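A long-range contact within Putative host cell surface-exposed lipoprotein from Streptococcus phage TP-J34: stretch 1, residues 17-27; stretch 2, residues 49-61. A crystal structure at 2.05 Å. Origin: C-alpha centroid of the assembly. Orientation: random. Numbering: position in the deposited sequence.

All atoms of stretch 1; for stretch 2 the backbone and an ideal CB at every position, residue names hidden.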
# COMPACT_ATOMS: atom_id res chain seq x y z
N THR A 17 15.13 1.67 -16.67
CA THR A 17 15.19 2.08 -15.27
C THR A 17 13.76 2.16 -14.70
O THR A 17 13.53 1.77 -13.55
CB THR A 17 16.02 3.38 -15.13
OG1 THR A 17 17.29 3.15 -15.74
CG2 THR A 17 16.30 3.76 -13.68
N ALA A 18 12.79 2.66 -15.51
CA ALA A 18 11.39 2.73 -15.09
C ALA A 18 10.83 1.31 -14.85
O ALA A 18 10.09 1.12 -13.88
CB ALA A 18 10.55 3.48 -16.12
N VAL A 19 11.20 0.32 -15.70
CA VAL A 19 10.78 -1.08 -15.56
C VAL A 19 11.30 -1.65 -14.21
O VAL A 19 10.56 -2.30 -13.47
CB VAL A 19 11.24 -1.94 -16.77
CG1 VAL A 19 11.26 -3.44 -16.42
CG2 VAL A 19 10.35 -1.68 -18.00
N SER A 20 12.56 -1.36 -13.89
CA SER A 20 13.20 -1.79 -12.64
C SER A 20 12.44 -1.20 -11.43
O SER A 20 12.13 -1.90 -10.47
CB SER A 20 14.66 -1.33 -12.63
OG SER A 20 15.25 -1.70 -11.39
N LYS A 21 12.11 0.10 -11.52
CA LYS A 21 11.36 0.80 -10.48
C LYS A 21 9.92 0.25 -10.36
O LYS A 21 9.45 0.02 -9.25
CB LYS A 21 11.37 2.32 -10.76
CG LYS A 21 10.76 3.20 -9.67
CD LYS A 21 11.34 2.98 -8.25
CE LYS A 21 12.74 3.50 -8.07
NZ LYS A 21 13.13 3.55 -6.63
N ALA A 22 9.25 -0.02 -11.50
CA ALA A 22 7.89 -0.58 -11.53
C ALA A 22 7.84 -1.94 -10.80
O ALA A 22 6.93 -2.18 -10.01
CB ALA A 22 7.41 -0.74 -12.97
N LYS A 23 8.86 -2.81 -11.04
CA LYS A 23 9.00 -4.12 -10.40
C LYS A 23 9.14 -3.98 -8.88
O LYS A 23 8.59 -4.78 -8.14
CB LYS A 23 10.21 -4.86 -10.96
CG LYS A 23 10.01 -5.42 -12.34
CD LYS A 23 11.30 -6.02 -12.90
CE LYS A 23 11.09 -6.64 -14.26
NZ LYS A 23 10.33 -7.90 -14.16
N GLN A 24 9.90 -2.98 -8.43
CA GLN A 24 10.11 -2.67 -7.01
C GLN A 24 8.77 -2.29 -6.36
O GLN A 24 8.40 -2.86 -5.34
CB GLN A 24 11.09 -1.49 -6.92
CG GLN A 24 12.00 -1.49 -5.74
CD GLN A 24 13.13 -0.52 -6.02
OE1 GLN A 24 14.06 -0.80 -6.78
NE2 GLN A 24 13.02 0.68 -5.47
N TYR A 25 8.03 -1.37 -6.99
CA TYR A 25 6.71 -0.96 -6.49
C TYR A 25 5.73 -2.11 -6.41
O TYR A 25 5.07 -2.26 -5.39
CB TYR A 25 6.11 0.15 -7.36
CG TYR A 25 6.72 1.51 -7.14
CD1 TYR A 25 6.77 2.07 -5.86
CD2 TYR A 25 7.17 2.28 -8.20
CE1 TYR A 25 7.31 3.33 -5.65
CE2 TYR A 25 7.67 3.56 -8.01
CZ TYR A 25 7.75 4.08 -6.73
OH TYR A 25 8.24 5.34 -6.54
N ALA A 26 5.64 -2.94 -7.48
CA ALA A 26 4.74 -4.10 -7.55
C ALA A 26 5.08 -5.20 -6.55
O ALA A 26 4.21 -5.98 -6.18
CB ALA A 26 4.73 -4.66 -8.96
N SER A 27 6.34 -5.30 -6.14
CA SER A 27 6.76 -6.32 -5.17
C SER A 27 6.57 -5.86 -3.70
O SER A 27 6.70 -6.69 -2.80
CB SER A 27 8.22 -6.70 -5.42
OG SER A 27 9.10 -5.64 -5.09
N UNK A 49 5.52 8.66 -21.42
CA UNK A 49 5.86 7.55 -22.30
C UNK A 49 6.65 6.43 -21.58
O UNK A 49 6.37 5.26 -21.82
CB UNK A 49 6.67 8.08 -23.49
N UNK A 50 7.65 6.79 -20.76
CA UNK A 50 8.46 5.81 -20.01
C UNK A 50 7.56 5.06 -19.00
O UNK A 50 7.70 3.85 -18.82
CB UNK A 50 9.62 6.50 -19.29
N UNK A 51 6.64 5.79 -18.35
CA UNK A 51 5.72 5.21 -17.37
C UNK A 51 4.74 4.27 -18.07
O UNK A 51 4.55 3.16 -17.59
CB UNK A 51 4.96 6.31 -16.62
N UNK A 52 4.14 4.71 -19.20
CA UNK A 52 3.24 3.90 -20.02
C UNK A 52 3.94 2.63 -20.50
O UNK A 52 3.34 1.57 -20.47
CB UNK A 52 2.73 4.71 -21.22
N UNK A 53 5.22 2.73 -20.90
CA UNK A 53 5.99 1.56 -21.30
C UNK A 53 6.20 0.61 -20.11
O UNK A 53 5.96 -0.59 -20.24
CB UNK A 53 7.34 1.99 -21.88
N UNK A 54 6.68 1.15 -18.97
CA UNK A 54 6.94 0.35 -17.77
C UNK A 54 5.72 -0.43 -17.23
O UNK A 54 5.85 -1.60 -16.91
CB UNK A 54 7.47 1.27 -16.67
N UNK A 55 4.53 0.19 -17.17
CA UNK A 55 3.34 -0.51 -16.62
C UNK A 55 2.92 -1.75 -17.42
O UNK A 55 2.36 -2.67 -16.83
CB UNK A 55 2.16 0.46 -16.56
N UNK A 56 3.25 -1.78 -18.73
CA UNK A 56 2.92 -2.88 -19.65
C UNK A 56 4.04 -3.89 -19.86
O UNK A 56 3.77 -5.02 -20.31
CB UNK A 56 2.52 -2.30 -21.01
N UNK A 57 5.30 -3.49 -19.59
CA UNK A 57 6.49 -4.28 -19.91
C UNK A 57 7.37 -4.70 -18.74
O UNK A 57 8.56 -4.98 -18.94
CB UNK A 57 7.35 -3.48 -20.89
N UNK A 58 6.79 -4.80 -17.53
CA UNK A 58 7.54 -5.19 -16.34
C UNK A 58 7.17 -6.58 -15.82
O UNK A 58 7.63 -6.96 -14.74
CB UNK A 58 7.32 -4.16 -15.23
N UNK A 59 6.37 -7.33 -16.59
CA UNK A 59 5.91 -8.68 -16.25
C UNK A 59 4.96 -8.72 -15.08
O UNK A 59 4.79 -9.76 -14.44
CB UNK A 59 7.11 -9.58 -15.94
N UNK A 60 4.34 -7.57 -14.76
CA UNK A 60 3.43 -7.49 -13.61
C UNK A 60 2.11 -8.19 -13.88
O UNK A 60 1.48 -7.95 -14.92
CB UNK A 60 3.17 -6.03 -13.24
N UNK A 61 1.69 -9.04 -12.93
CA UNK A 61 0.40 -9.69 -12.97
C UNK A 61 -0.53 -8.83 -12.07
O UNK A 61 -0.49 -8.94 -10.85
CB UNK A 61 0.49 -11.15 -12.51

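Position 49 has nothing of stretch 1 near its ideal CB; it is D49.

Position 50 points its CA-to-CB bond sideways. The ideal CB is 4.5 Å from A18 CB, so a small apolar side chain would suit. A50 fits, and its backbone also takes part: A50 O is 3.9 Å from A18 CB.

Positions 51, pointing away, and 52, out of reach, hold S51 and D52.

Position 53 points sideways, with no stretch 1 atom within 5.5 Å of its ideal CB. A long side chain could still reach the methyls of V19; leucine, methionine or an aromatic would serve. Y53, with chi1 t, brings its ring over, and CE2 lies 3.7 Å from V19 CG2, at an oblique approach.

Position 54 is the tightest point of the helix pair. Its CA is 4.7 Å from V19 CA, and its CB points toward stretch 1, with the ideal CB 3.8 Å from A18 C and 4.0 Å from V19 N. Backbone this close favours alanine, or glycine at the cost of the methyl contacts. A54 it is: its CB packs 3.8 Å from A18 CB and 4.2 Å from A22 CB, small against small.

Positions 55, pointing away, and 56, out of reach, are V55 and E56.

Position 57 points sideways, its ideal CB 4.5 Å from V19 CG2. Its phi/psi of -120/26 lies past regular helix values, where a polar side chain able to bond back to the helix suits: asparagine, aspartate or serine. N57 turns its side-chain end away from stretch 1, and its ND2 donates to Y53 O at 2.8 Å.

Position 58 points toward stretch 1, its ideal CB 4.1 Å from both A22 CB and V19 O. Alanine, serine or perhaps cysteine would suit the space. S58 places OG 3.5 Å from A22 CB and satisfies it within its own stretch, donating to A54 O at 2.6 Å. Its carbonyl meets the charge stretch 1 offers: K23 NZ donates to S58 O at 2.9 Å.

Position 59 has phi/psi of 69/19, and positive phi alone favours glycine; an ideal CB would also sit 4.0 Å from K23 NZ. It is G59.

Position 60 points toward stretch 1, its ideal CB 4.8 Å from A26 CB, leaving room for a longer apolar chain such as leucine, isoleucine or methionine. I60 extends CD1 to 3.7 Å from A26 CB and 4.3 Å from A22 CB.

Position 61, out of reach, precedes a helix, so aspartate, asparagine, serine or threonine could cap it; D61 does.

Stretch 2 (49-61) DASDYAVENSGID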
# COMPACT_ATOMS: atom_id res chain seq x y z
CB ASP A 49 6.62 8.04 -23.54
CG ASP A 49 5.77 8.81 -24.54
OD1 ASP A 49 4.53 8.68 -24.49
OD2 ASP A 49 6.34 9.47 -25.42
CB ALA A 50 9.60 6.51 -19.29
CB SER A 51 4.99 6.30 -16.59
OG SER A 51 4.10 5.70 -15.66
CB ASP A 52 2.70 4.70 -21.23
CG ASP A 52 1.75 5.84 -20.87
OD1 ASP A 52 1.32 5.93 -19.68
OD2 ASP A 52 1.48 6.67 -21.75
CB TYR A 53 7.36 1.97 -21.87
CG TYR A 53 8.24 0.78 -22.21
CD1 TYR A 53 8.10 0.12 -23.44
CD2 TYR A 53 9.19 0.31 -21.32
CE1 TYR A 53 8.88 -0.99 -23.75
CE2 TYR A 53 9.97 -0.81 -21.62
CZ TYR A 53 9.82 -1.44 -22.84
OH TYR A 53 10.62 -2.52 -23.16
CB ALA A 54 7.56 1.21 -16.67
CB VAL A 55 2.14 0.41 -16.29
CG1 VAL A 55 2.53 1.48 -15.27
CG2 VAL A 55 1.54 1.02 -17.56
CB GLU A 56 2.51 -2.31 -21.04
CG GLU A 56 1.19 -1.54 -21.05
CD GLU A 56 -0.07 -2.32 -20.70
OE1 GLU A 56 -0.02 -3.57 -20.65
OE2 GLU A 56 -1.12 -1.67 -20.51
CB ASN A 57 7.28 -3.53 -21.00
CG ASN A 57 6.52 -3.41 -22.30
OD1 ASN A 57 6.45 -4.36 -23.08
ND2 ASN A 57 5.88 -2.26 -22.54
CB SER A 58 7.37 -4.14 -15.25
OG SER A 58 7.82 -2.88 -15.71
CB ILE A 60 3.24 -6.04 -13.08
CG1 ILE A 60 4.59 -5.42 -12.65
CG2 ILE A 60 2.20 -5.98 -11.94
CD1 ILE A 60 4.61 -3.94 -12.61
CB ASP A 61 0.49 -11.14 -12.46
CG ASP A 61 -0.81 -11.92 -12.65
OD1 ASP A 61 -1.88 -11.28 -12.77
OD2 ASP A 61 -0.76 -13.17 -12.72
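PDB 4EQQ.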